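Local coordinates for UPF0230 protein TM1468 (Thermotoga maritima, PDB 1VPV) that binds long-chain fatty acids such as palmitate and may take part in lipid transport or fatty acid metabolism, at residues L40-E45 / P73-P78; V98-L103 / V125-T130; P78-F83 / Y111-L116. All coordinates share one frame; numbering follows the deposited sequence.

Contact 1. Residues L40-E45 / P73-P78. With PLM (palmitic acid), chain D.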
loop_
_atom_site.group_PDB
_atom_site.type_symbol
_atom_site.label_atom_id
_atom_site.label_comp_id
_atom_site.label_asym_id
_atom_site.label_seq_id
_atom_site.Cartn_x
_atom_site.Cartn_y
_atom_site.Cartn_z
ATOM N N LEU A 40 -2.911 -5.819 10.334
ATOM C CA LEU A 40 -1.845 -6.746 10.643
ATOM C C LEU A 40 -1.285 -6.363 12.028
ATOM O O LEU A 40 -1.746 -5.404 12.662
ATOM C CB LEU A 40 -0.752 -6.706 9.569
ATOM C CG LEU A 40 -0.981 -7.547 8.324
ATOM C CD1 LEU A 40 -2.089 -6.939 7.442
ATOM C CD2 LEU A 40 0.301 -7.698 7.538
ATOM N N TYR A 41 -0.290 -7.122 12.479
ATOM C CA TYR A 41 0.265 -6.964 13.815
ATOM C C TYR A 41 1.749 -6.613 13.826
ATOM O O TYR A 41 2.525 -7.001 12.947
ATOM C CB TYR A 41 0.040 -8.220 14.634
ATOM C CG TYR A 41 -1.401 -8.622 14.723
ATOM C CD1 TYR A 41 -2.257 -8.011 15.627
ATOM C CD2 TYR A 41 -1.904 -9.645 13.916
ATOM C CE1 TYR A 41 -3.592 -8.369 15.709
ATOM C CE2 TYR A 41 -3.252 -10.039 14.006
ATOM C CZ TYR A 41 -4.085 -9.389 14.902
ATOM O OH TYR A 41 -5.409 -9.768 14.983
ATOM N N VAL A 42 2.097 -5.867 14.858
ATOM C CA VAL A 42 3.438 -5.421 15.121
ATOM C C VAL A 42 3.822 -6.022 16.498
ATOM O O VAL A 42 3.139 -5.793 17.499
ATOM C CB VAL A 42 3.498 -3.867 15.127
ATOM C CG1 VAL A 42 4.805 -3.361 15.700
ATOM C CG2 VAL A 42 3.326 -3.351 13.742
ATOM N N VAL A 43 4.901 -6.799 16.514
ATOM C CA VAL A 43 5.366 -7.500 17.704
ATOM C C VAL A 43 6.768 -7.029 18.049
ATOM O O VAL A 43 7.700 -7.281 17.309
ATOM C CB VAL A 43 5.394 -9.023 17.471
ATOM C CG1 VAL A 43 5.798 -9.746 18.738
ATOM C CG2 VAL A 43 4.015 -9.496 17.033
ATOM N N TRP A 44 6.901 -6.355 19.184
ATOM C CA TRP A 44 8.193 -5.890 19.707
ATOM C C TRP A 44 8.980 -6.984 20.405
ATOM O O TRP A 44 8.401 -7.960 20.893
ATOM C CB TRP A 44 7.966 -4.793 20.736
ATOM C CG TRP A 44 7.262 -3.666 20.189
ATOM C CD1 TRP A 44 5.912 -3.515 20.107
ATOM C CD2 TRP A 44 7.837 -2.512 19.589
ATOM N NE1 TRP A 44 5.611 -2.333 19.508
ATOM C CE2 TRP A 44 6.773 -1.683 19.189
ATOM C CE3 TRP A 44 9.143 -2.077 19.385
ATOM C CZ2 TRP A 44 6.973 -0.423 18.590
ATOM C CZ3 TRP A 44 9.353 -0.830 18.767
ATOM C CH2 TRP A 44 8.262 -0.019 18.377
ATOM N N GLU A 45 10.291 -6.771 20.498
ATOM C CA GLU A 45 11.230 -7.732 21.085
ATOM C C GLU A 45 10.751 -8.332 22.428
ATOM O O GLU A 45 10.952 -9.512 22.672
ATOM C CB GLU A 45 12.616 -7.072 21.269
ATOM C CG GLU A 45 13.762 -7.949 20.832
ATOM C CD GLU A 45 15.150 -7.307 21.052
ATOM O OE1 GLU A 45 15.292 -6.062 20.890
ATOM O OE2 GLU A 45 16.100 -8.071 21.388
ATOM N N PRO A 73 10.474 -3.567 15.726
ATOM C CA PRO A 73 9.701 -4.783 15.937
ATOM C C PRO A 73 9.598 -5.599 14.655
ATOM O O PRO A 73 10.042 -5.160 13.593
ATOM C CB PRO A 73 8.324 -4.244 16.308
ATOM C CG PRO A 73 8.238 -2.923 15.685
ATOM C CD PRO A 73 9.621 -2.401 15.462
ATOM N N LYS A 74 8.960 -6.752 14.778
ATOM C CA LYS A 74 8.595 -7.602 13.670
ATOM C C LYS A 74 7.087 -7.473 13.393
ATOM O O LYS A 74 6.348 -6.913 14.180
ATOM C CB LYS A 74 8.949 -9.052 14.024
ATOM C CG LYS A 74 10.383 -9.200 14.516
ATOM C CD LYS A 74 10.912 -10.664 14.483
ATOM C CE LYS A 74 12.352 -10.810 15.054
ATOM N NZ LYS A 74 13.304 -9.697 14.700
ATOM N N THR A 75 6.638 -8.053 12.294
ATOM C CA THR A 75 5.255 -7.962 11.863
ATOM C C THR A 75 4.701 -9.366 11.615
ATOM O O THR A 75 5.454 -10.282 11.334
ATOM C CB THR A 75 5.143 -7.110 10.540
ATOM O OG1 THR A 75 5.872 -7.753 9.476
ATOM C CG2 THR A 75 5.686 -5.701 10.749
ATOM N N SER A 76 3.400 -9.555 11.759
ATOM C CA SER A 76 2.796 -10.799 11.309
ATOM C C SER A 76 1.494 -10.507 10.601
ATOM O O SER A 76 0.857 -9.507 10.876
ATOM C CB SER A 76 2.525 -11.715 12.489
ATOM O OG SER A 76 1.435 -11.208 13.231
ATOM N N GLN A 77 1.083 -11.396 9.716
ATOM C CA GLN A 77 -0.222 -11.266 9.040
ATOM C C GLN A 77 -1.402 -11.483 9.978
ATOM O O GLN A 77 -1.229 -11.956 11.104
ATOM C CB GLN A 77 -0.331 -12.236 7.863
ATOM C CG GLN A 77 -0.731 -13.641 8.234
ATOM C CD GLN A 77 0.461 -14.535 8.516
ATOM O OE1 GLN A 77 1.278 -14.248 9.392
ATOM N NE2 GLN A 77 0.571 -15.619 7.767
ATOM N N PRO A 78 -2.623 -11.176 9.500
ATOM C CA PRO A 78 -3.803 -11.526 10.303
ATOM C C PRO A 78 -4.054 -13.029 10.215
ATOM O O PRO A 78 -3.690 -13.682 9.209
ATOM C CB PRO A 78 -4.952 -10.766 9.609
ATOM C CG PRO A 78 -4.283 -9.872 8.528
ATOM C CD PRO A 78 -3.018 -10.586 8.205
HETATM C C1 PLM D . 3.491 -9.435 7.305
HETATM O O1 PLM D . 2.828 -10.398 6.818
HETATM O O2 PLM D . 4.134 -9.551 8.397
HETATM C C2 PLM D . 3.477 -8.122 6.557
HETATM C C3 PLM D . 4.759 -7.918 5.776
HETATM C C4 PLM D . 4.774 -6.528 5.153
HETATM C C5 PLM D . 6.104 -6.320 4.435
HETATM C C6 PLM D . 6.202 -4.960 3.795
HETATM C C7 PLM D . 7.497 -4.769 3.020
HETATM C C8 PLM D . 7.756 -3.292 2.738
HETATM C C9 PLM D . 6.860 -2.768 1.637
HETATM C CA PLM D . 7.049 -1.282 1.407
HETATM C CB PLM D . 6.252 -0.823 0.195
HETATM C CC PLM D . 6.203 0.701 0.141
HETATM C CD PLM D . 5.551 1.220 -1.158
HETATM C CE PLM D . 5.299 2.717 -1.120
HETATM C CF PLM D . 4.829 3.267 -2.458
HETATM C CG PLM D . 3.320 3.104 -2.665
#
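Pro-73 lies flat against Trp-44: its CG stands 3.7 Å from the centroid of the six-membered ring, 3° off the normal, a CH-pi contact over one face. The indole gets there because Trp-44 CG is anti to its carbonyl carbon (chi1 -59°), which brings the ring back beside the proline although CB itself leaves the partner strand. The same Pro-73 CG meets Val-42 CG1 at 3.5 Å, so it fills the corner between the indole face and the Val-42 methyl. An alanine in place of Trp-44 would probably leave that side of Pro-73 uncovered and take from Glu-50 its indole N-H partner.

Strands 41-43 and 74-76 run antiparallel. Tyr-41 with Ser-76 and Val-43 with Lys-74 are hydrogen-bonded pairs; Val-42 with Thr-75, between them, is a non-hydrogen-bonded pair. Val-43 N to Lys-74 O is the shortest of the four bonds, at 2.7 Å and nearly straight.

On the face of Val-42, Thr-75 OG1 sits between its backbone N and carbonyl carbon (chi1 62°) and donates to O2 of palmitate at 2.7 Å. Leu-40 CD2 touches C2 of the lipid at 3.4 Å, while its CG packs on Pro-78 CD at 3.7 Å. On the other face the Tyr-41 ring turns its edge to Gln-77 O, in plane, with CD2 3.7 Å away.

Thr-75 and, outside these segments, Ser-108 bind the carboxylate of palmitate, so this strand pair forms part of the head-group site; His-283 is hydrogen-bonded to Thr-75 OG1. Helix 56-68 packs on Val-42, Trp-44 and Pro-73, helix 278-284 covers the Val-42 and Thr-75 face, and helix 110-118 meets Leu-40, Gln-77 and Pro-78.

Contact 2. Residues V98-L103 / V125-T130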
loop_
_atom_site.group_PDB
_atom_site.type_symbol
_atom_site.label_atom_id
_atom_site.label_comp_id
_atom_site.label_asym_id
_atom_site.label_seq_id
_atom_site.Cartn_x
_atom_site.Cartn_y
_atom_site.Cartn_z
ATOM N N VAL A 98 -18.028 -9.871 -0.641
ATOM C CA VAL A 98 -16.838 -9.181 -0.131
ATOM C C VAL A 98 -15.726 -9.290 -1.167
ATOM O O VAL A 98 -15.439 -10.377 -1.670
ATOM C CB VAL A 98 -16.310 -9.784 1.153
ATOM C CG1 VAL A 98 -15.164 -8.940 1.661
ATOM C CG2 VAL A 98 -17.397 -9.881 2.202
ATOM N N LEU A 99 -15.124 -8.160 -1.490
ATOM C CA LEU A 99 -13.980 -8.131 -2.375
ATOM C C LEU A 99 -12.758 -7.738 -1.574
ATOM O O LEU A 99 -12.695 -6.622 -1.084
ATOM C CB LEU A 99 -14.200 -7.105 -3.486
ATOM C CG LEU A 99 -12.987 -6.862 -4.403
ATOM C CD1 LEU A 99 -12.651 -8.120 -5.196
ATOM C CD2 LEU A 99 -13.249 -5.698 -5.346
ATOM N N VAL A 100 -11.782 -8.635 -1.468
ATOM C CA VAL A 100 -10.543 -8.413 -0.687
ATOM C C VAL A 100 -9.331 -8.179 -1.605
ATOM O O VAL A 100 -9.049 -8.966 -2.499
ATOM C CB VAL A 100 -10.220 -9.656 0.215
ATOM C CG1 VAL A 100 -9.001 -9.409 1.093
ATOM C CG2 VAL A 100 -11.419 -10.050 1.042
ATOM N N LEU A 101 -8.619 -7.104 -1.353
ATOM C CA LEU A 101 -7.362 -6.793 -2.041
ATOM C C LEU A 101 -6.265 -6.809 -1.009
ATOM O O LEU A 101 -6.276 -6.004 -0.065
ATOM C CB LEU A 101 -7.414 -5.386 -2.686
ATOM C CG LEU A 101 -8.094 -5.372 -4.046
ATOM C CD1 LEU A 101 -9.556 -5.469 -3.856
ATOM C CD2 LEU A 101 -7.764 -4.134 -4.839
ATOM N N THR A 102 -5.340 -7.743 -1.151
ATOM C CA THR A 102 -4.230 -7.854 -0.209
ATOM C C THR A 102 -2.939 -7.460 -0.836
ATOM O O THR A 102 -2.765 -7.541 -2.057
ATOM C CB THR A 102 -4.015 -9.272 0.292
ATOM O OG1 THR A 102 -3.467 -10.085 -0.763
ATOM C CG2 THR A 102 -5.321 -9.855 0.837
ATOM N N LEU A 103 -1.997 -7.106 0.020
ATOM C CA LEU A 103 -0.615 -6.961 -0.427
ATOM C C LEU A 103 -0.075 -8.265 -1.068
ATOM O O LEU A 103 -0.592 -9.364 -0.855
ATOM C CB LEU A 103 0.290 -6.456 0.716
ATOM C CG LEU A 103 0.783 -7.443 1.753
ATOM C CD1 LEU A 103 2.028 -6.900 2.389
ATOM C CD2 LEU A 103 -0.260 -7.797 2.806
ATOM N N VAL A 125 -16.634 -14.477 -1.260
ATOM C CA VAL A 125 -15.509 -13.589 -0.996
ATOM C C VAL A 125 -14.539 -13.797 -2.113
ATOM O O VAL A 125 -14.116 -14.909 -2.367
ATOM C CB VAL A 125 -14.827 -13.935 0.327
ATOM C CG1 VAL A 125 -13.556 -13.099 0.528
ATOM C CG2 VAL A 125 -15.801 -13.753 1.508
ATOM N N TYR A 126 -14.202 -12.728 -2.807
ATOM C CA TYR A 126 -13.231 -12.784 -3.882
ATOM C C TYR A 126 -11.948 -12.109 -3.428
ATOM O O TYR A 126 -11.960 -10.951 -3.051
ATOM C CB TYR A 126 -13.803 -12.088 -5.087
ATOM C CG TYR A 126 -14.985 -12.814 -5.658
ATOM C CD1 TYR A 126 -14.825 -13.779 -6.640
ATOM C CD2 TYR A 126 -16.274 -12.518 -5.238
ATOM C CE1 TYR A 126 -15.924 -14.439 -7.182
ATOM C CE2 TYR A 126 -17.367 -13.168 -5.770
ATOM C CZ TYR A 126 -17.188 -14.130 -6.734
ATOM O OH TYR A 126 -18.282 -14.798 -7.246
ATOM N N VAL A 127 -10.845 -12.843 -3.453
ATOM C CA VAL A 127 -9.600 -12.331 -2.942
ATOM C C VAL A 127 -8.638 -12.064 -4.068
ATOM O O VAL A 127 -8.327 -12.959 -4.815
ATOM C CB VAL A 127 -8.924 -13.312 -1.982
ATOM C CG1 VAL A 127 -7.765 -12.583 -1.243
ATOM C CG2 VAL A 127 -9.920 -13.874 -0.987
ATOM N N VAL A 128 -8.181 -10.822 -4.170
ATOM C CA VAL A 128 -7.253 -10.413 -5.212
ATOM C C VAL A 128 -5.873 -10.160 -4.628
ATOM O O VAL A 128 -5.707 -9.317 -3.698
ATOM C CB VAL A 128 -7.739 -9.140 -5.924
ATOM C CG1 VAL A 128 -6.736 -8.690 -6.988
ATOM C CG2 VAL A 128 -9.057 -9.413 -6.573
ATOM N N ASP A 129 -4.910 -10.933 -5.139
ATOM C CA ASP A 129 -3.473 -10.745 -4.895
ATOM C C ASP A 129 -2.985 -9.554 -5.724
ATOM O O ASP A 129 -2.637 -9.728 -6.875
ATOM C CB ASP A 129 -2.664 -12.007 -5.293
ATOM C CG ASP A 129 -1.147 -11.896 -4.913
ATOM O OD1 ASP A 129 -0.741 -10.846 -4.365
ATOM O OD2 ASP A 129 -0.356 -12.856 -5.139
ATOM N N THR A 130 -2.909 -8.363 -5.135
ATOM C CA THR A 130 -2.550 -7.179 -5.896
ATOM C C THR A 130 -1.111 -7.162 -6.393
ATOM O O THR A 130 -0.794 -6.340 -7.239
ATOM C CB THR A 130 -2.677 -5.892 -5.071
ATOM O OG1 THR A 130 -1.804 -5.982 -3.953
ATOM C CG2 THR A 130 -4.078 -5.690 -4.608
#
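The Tyr-126 ring has Val-98 O at its edge, near the ring plane, and its side chain then runs away from the partner strand toward Ile-154 and Leu-158 of helix 154-166. The Asp-129 carboxylate is the other flat group; OD2 is bonded to Ser-105 OG and OD1 to Leu-131 N, two partners that would fix its rotation.

The strands that carry them, 98-102 and 125-129, run parallel, 18° apart. Their bonds alternate in direction, from Tyr-126 N to Val-98 O through to Thr-130 N on Thr-102 O; Val-128 N to Val-100 O, at 2.6 Å and 176°, is the straightest. Thr-102 O is gripped twice, because Thr-130 OG1, held between its own N and carbonyl carbon (chi1 60°), also donates to it at 2.6 Å, tilted from the carbonyl plane. That torsion puts Thr-130 CG2 3.9 Å from Leu-101 CB, the two side chains crossing at about a right angle.

On the face that carries Thr-102 and Asp-129, valines do most of the packing: Val-100 CG2 meets Val-125 CG1 at 3.8 Å, and Val-100 CB lies alongside Val-127 CG1 at 4.1 Å. On the face of Leu-99 and Val-128, Leu-99 CD1 reaches Val-128 CG2, also at 4.1 Å.

Parallel neighbours joined through helix 110-118 make a beta-alpha-beta unit of the DegV fold. Leu-103 touches the bound palmitate, which brings this unit to the lipid site.

Contact 3. Residues P78-F83 / Y111-L116; sequences PSVEDF and YNSAVL
Val-80 and Ser-113 bring the two backbones closest, their CA atoms 4.6 Å apart, where the first turn of helix 80-92 meets the middle of helix 110-118. Ser-79 is the N-cap of helix 80-92: its OG accepts from Asp-82 N at 3.1 Å, and its carbonyl takes Phe-83 N. The second segment is helical throughout, with Val-115 N bonded to Tyr-111 O and Leu-116 N to Asn-112 O.

The polar link between them is Ser-113 OG to Pro-78 O, 2.8 Å, with the donor in the carbonyl plane. Ser-113 OG is anti to its carbonyl carbon (chi1 -79°), which sends the hydroxyl across to the residue just before the cap. Next to this bond, Phe-83 presents a ring face to Ala-114, whose CB stands 3.6 Å from the centroid and 13° off the normal, a CH-pi contact over the ring centre. Ala-114 N lies over that same ring near CD2, at 3.6 Å, and Ser-113 CB approaches CD2 obliquely. Toward the outer side, Val-80 CG2 packs on Leu-116 CB at 3.8 Å.

Both helices rest on strands of the same sheet. Pro-78, Asp-82 and Phe-83 touch Ile-38 of strand 35-43, while Tyr-111, Ala-114 and Val-115 pack on Val-127 of strand 125-129. A further tie between the helices runs from Tyr-87 OH to Ala-114 O.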
loop_
_atom_site.group_PDB
_atom_site.type_symbol
_atom_site.label_atom_id
_atom_site.label_comp_id
_atom_site.label_asym_id
_atom_site.label_seq_id
_atom_site.Cartn_x
_atom_site.Cartn_y
_atom_site.Cartn_z
ATOM N N PRO A 78 -2.623 -11.176 9.500
ATOM C CA PRO A 78 -3.803 -11.526 10.303
ATOM C C PRO A 78 -4.054 -13.029 10.215
ATOM O O PRO A 78 -3.690 -13.682 9.209
ATOM C CB PRO A 78 -4.952 -10.766 9.609
ATOM C CG PRO A 78 -4.283 -9.872 8.528
ATOM C CD PRO A 78 -3.018 -10.586 8.205
ATOM N N SER A 79 -4.677 -13.582 11.240
ATOM C CA SER A 79 -5.020 -15.005 11.201
ATOM C C SER A 79 -6.230 -15.229 10.284
ATOM O O SER A 79 -7.003 -14.308 9.981
ATOM C CB SER A 79 -5.340 -15.528 12.603
ATOM O OG SER A 79 -6.621 -15.029 13.022
ATOM N N VAL A 80 -6.403 -16.476 9.884
ATOM C CA VAL A 80 -7.591 -16.882 9.182
ATOM C C VAL A 80 -8.853 -16.439 9.951
ATOM O O VAL A 80 -9.796 -15.936 9.357
ATOM C CB VAL A 80 -7.553 -18.393 8.979
ATOM C CG1 VAL A 80 -8.890 -18.930 8.440
ATOM C CG2 VAL A 80 -6.393 -18.739 8.044
ATOM N N GLU A 81 -8.841 -16.572 11.268
ATOM C CA GLU A 81 -9.966 -16.191 12.121
ATOM C C GLU A 81 -10.301 -14.698 12.028
ATOM O O GLU A 81 -11.477 -14.333 11.983
ATOM C CB GLU A 81 -9.666 -16.576 13.582
ATOM C CG GLU A 81 -10.786 -16.331 14.571
ATOM N N ASP A 82 -9.280 -13.839 12.026
ATOM C CA ASP A 82 -9.474 -12.383 11.933
ATOM C C ASP A 82 -10.233 -12.058 10.648
ATOM O O ASP A 82 -11.108 -11.181 10.630
ATOM C CB ASP A 82 -8.132 -11.654 11.872
ATOM C CG ASP A 82 -7.419 -11.566 13.230
ATOM O OD1 ASP A 82 -8.019 -11.829 14.275
ATOM O OD2 ASP A 82 -6.238 -11.166 13.264
ATOM N N PHE A 83 -9.867 -12.747 9.568
ATOM C CA PHE A 83 -10.588 -12.623 8.305
ATOM C C PHE A 83 -12.040 -13.153 8.377
ATOM O O PHE A 83 -12.955 -12.472 7.860
ATOM C CB PHE A 83 -9.831 -13.284 7.145
ATOM C CG PHE A 83 -8.791 -12.386 6.508
ATOM C CD1 PHE A 83 -9.172 -11.357 5.673
ATOM C CD2 PHE A 83 -7.427 -12.588 6.738
ATOM C CE1 PHE A 83 -8.213 -10.492 5.105
ATOM C CE2 PHE A 83 -6.469 -11.767 6.156
ATOM C CZ PHE A 83 -6.855 -10.714 5.336
ATOM N N TYR A 111 -2.536 -12.817 2.009
ATOM C CA TYR A 111 -3.338 -13.390 0.943
ATOM C C TYR A 111 -3.741 -14.811 1.284
ATOM O O TYR A 111 -4.902 -15.199 1.068
ATOM C CB TYR A 111 -2.598 -13.338 -0.399
ATOM C CG TYR A 111 -3.270 -14.107 -1.500
ATOM C CD1 TYR A 111 -4.269 -13.533 -2.264
ATOM C CD2 TYR A 111 -2.908 -15.429 -1.781
ATOM C CE1 TYR A 111 -4.893 -14.248 -3.278
ATOM C CE2 TYR A 111 -3.529 -16.152 -2.784
ATOM C CZ TYR A 111 -4.521 -15.546 -3.525
ATOM O OH TYR A 111 -5.142 -16.246 -4.522
ATOM N N ASN A 112 -2.812 -15.591 1.836
ATOM C CA ASN A 112 -3.145 -16.960 2.191
ATOM C C ASN A 112 -4.251 -17.016 3.229
ATOM O O ASN A 112 -5.213 -17.751 3.033
ATOM C CB ASN A 112 -1.917 -17.770 2.613
ATOM C CG ASN A 112 -1.113 -18.276 1.404
ATOM O OD1 ASN A 112 -1.557 -18.156 0.249
ATOM N ND2 ASN A 112 0.071 -18.833 1.662
ATOM N N SER A 113 -4.132 -16.214 4.285
ATOM C CA SER A 113 -5.120 -16.187 5.362
ATOM C C SER A 113 -6.510 -15.837 4.838
ATOM O O SER A 113 -7.512 -16.517 5.147
ATOM C CB SER A 113 -4.735 -15.179 6.427
ATOM O OG SER A 113 -3.755 -15.688 7.269
ATOM N N ALA A 114 -6.538 -14.792 4.023
ATOM C CA ALA A 114 -7.775 -14.267 3.464
ATOM C C ALA A 114 -8.477 -15.314 2.636
ATOM O O ALA A 114 -9.698 -15.436 2.709
ATOM C CB ALA A 114 -7.494 -13.026 2.609
ATOM N N VAL A 115 -7.705 -16.076 1.863
ATOM C CA VAL A 115 -8.258 -17.107 0.981
ATOM C C VAL A 115 -8.759 -18.261 1.789
ATOM O O VAL A 115 -9.816 -18.808 1.484
ATOM C CB VAL A 115 -7.239 -17.621 -0.094
ATOM C CG1 VAL A 115 -7.764 -18.861 -0.817
ATOM C CG2 VAL A 115 -6.978 -16.556 -1.106
ATOM N N LEU A 116 -8.001 -18.642 2.814
ATOM C CA LEU A 116 -8.424 -19.758 3.660
ATOM C C LEU A 116 -9.712 -19.365 4.376
ATOM O O LEU A 116 -10.641 -20.176 4.494
ATOM C CB LEU A 116 -7.333 -20.173 4.649
ATOM C CG LEU A 116 -6.068 -20.805 4.036
ATOM C CD1 LEU A 116 -4.944 -20.944 5.068
ATOM C CD2 LEU A 116 -6.372 -22.145 3.436
#

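In the fold
All three contacts belong to one mixed sheet and its helices. Contact 2 lies nearest the chain centre, more than half its touching residues buried, as in contact 3; contact 1 is more exposed. Contact 2 is parallel and mainly aliphatic, contact 1 antiparallel, with a proline on an indole face and a hydroxyl donor to the lipid head; contact 3 joins helices through one hydroxyl bond, an alanine methyl on a phenyl face and aliphatic packing. Contacts 1 and 3 share Pro-78 and meet again where Tyr-41 OH probably bonds to Asp-82 OD2. Helix 110-118 connects the strands of contact 2. The centres of contacts 1 and 2 are about 21 Å apart, yet both reach the palmitate.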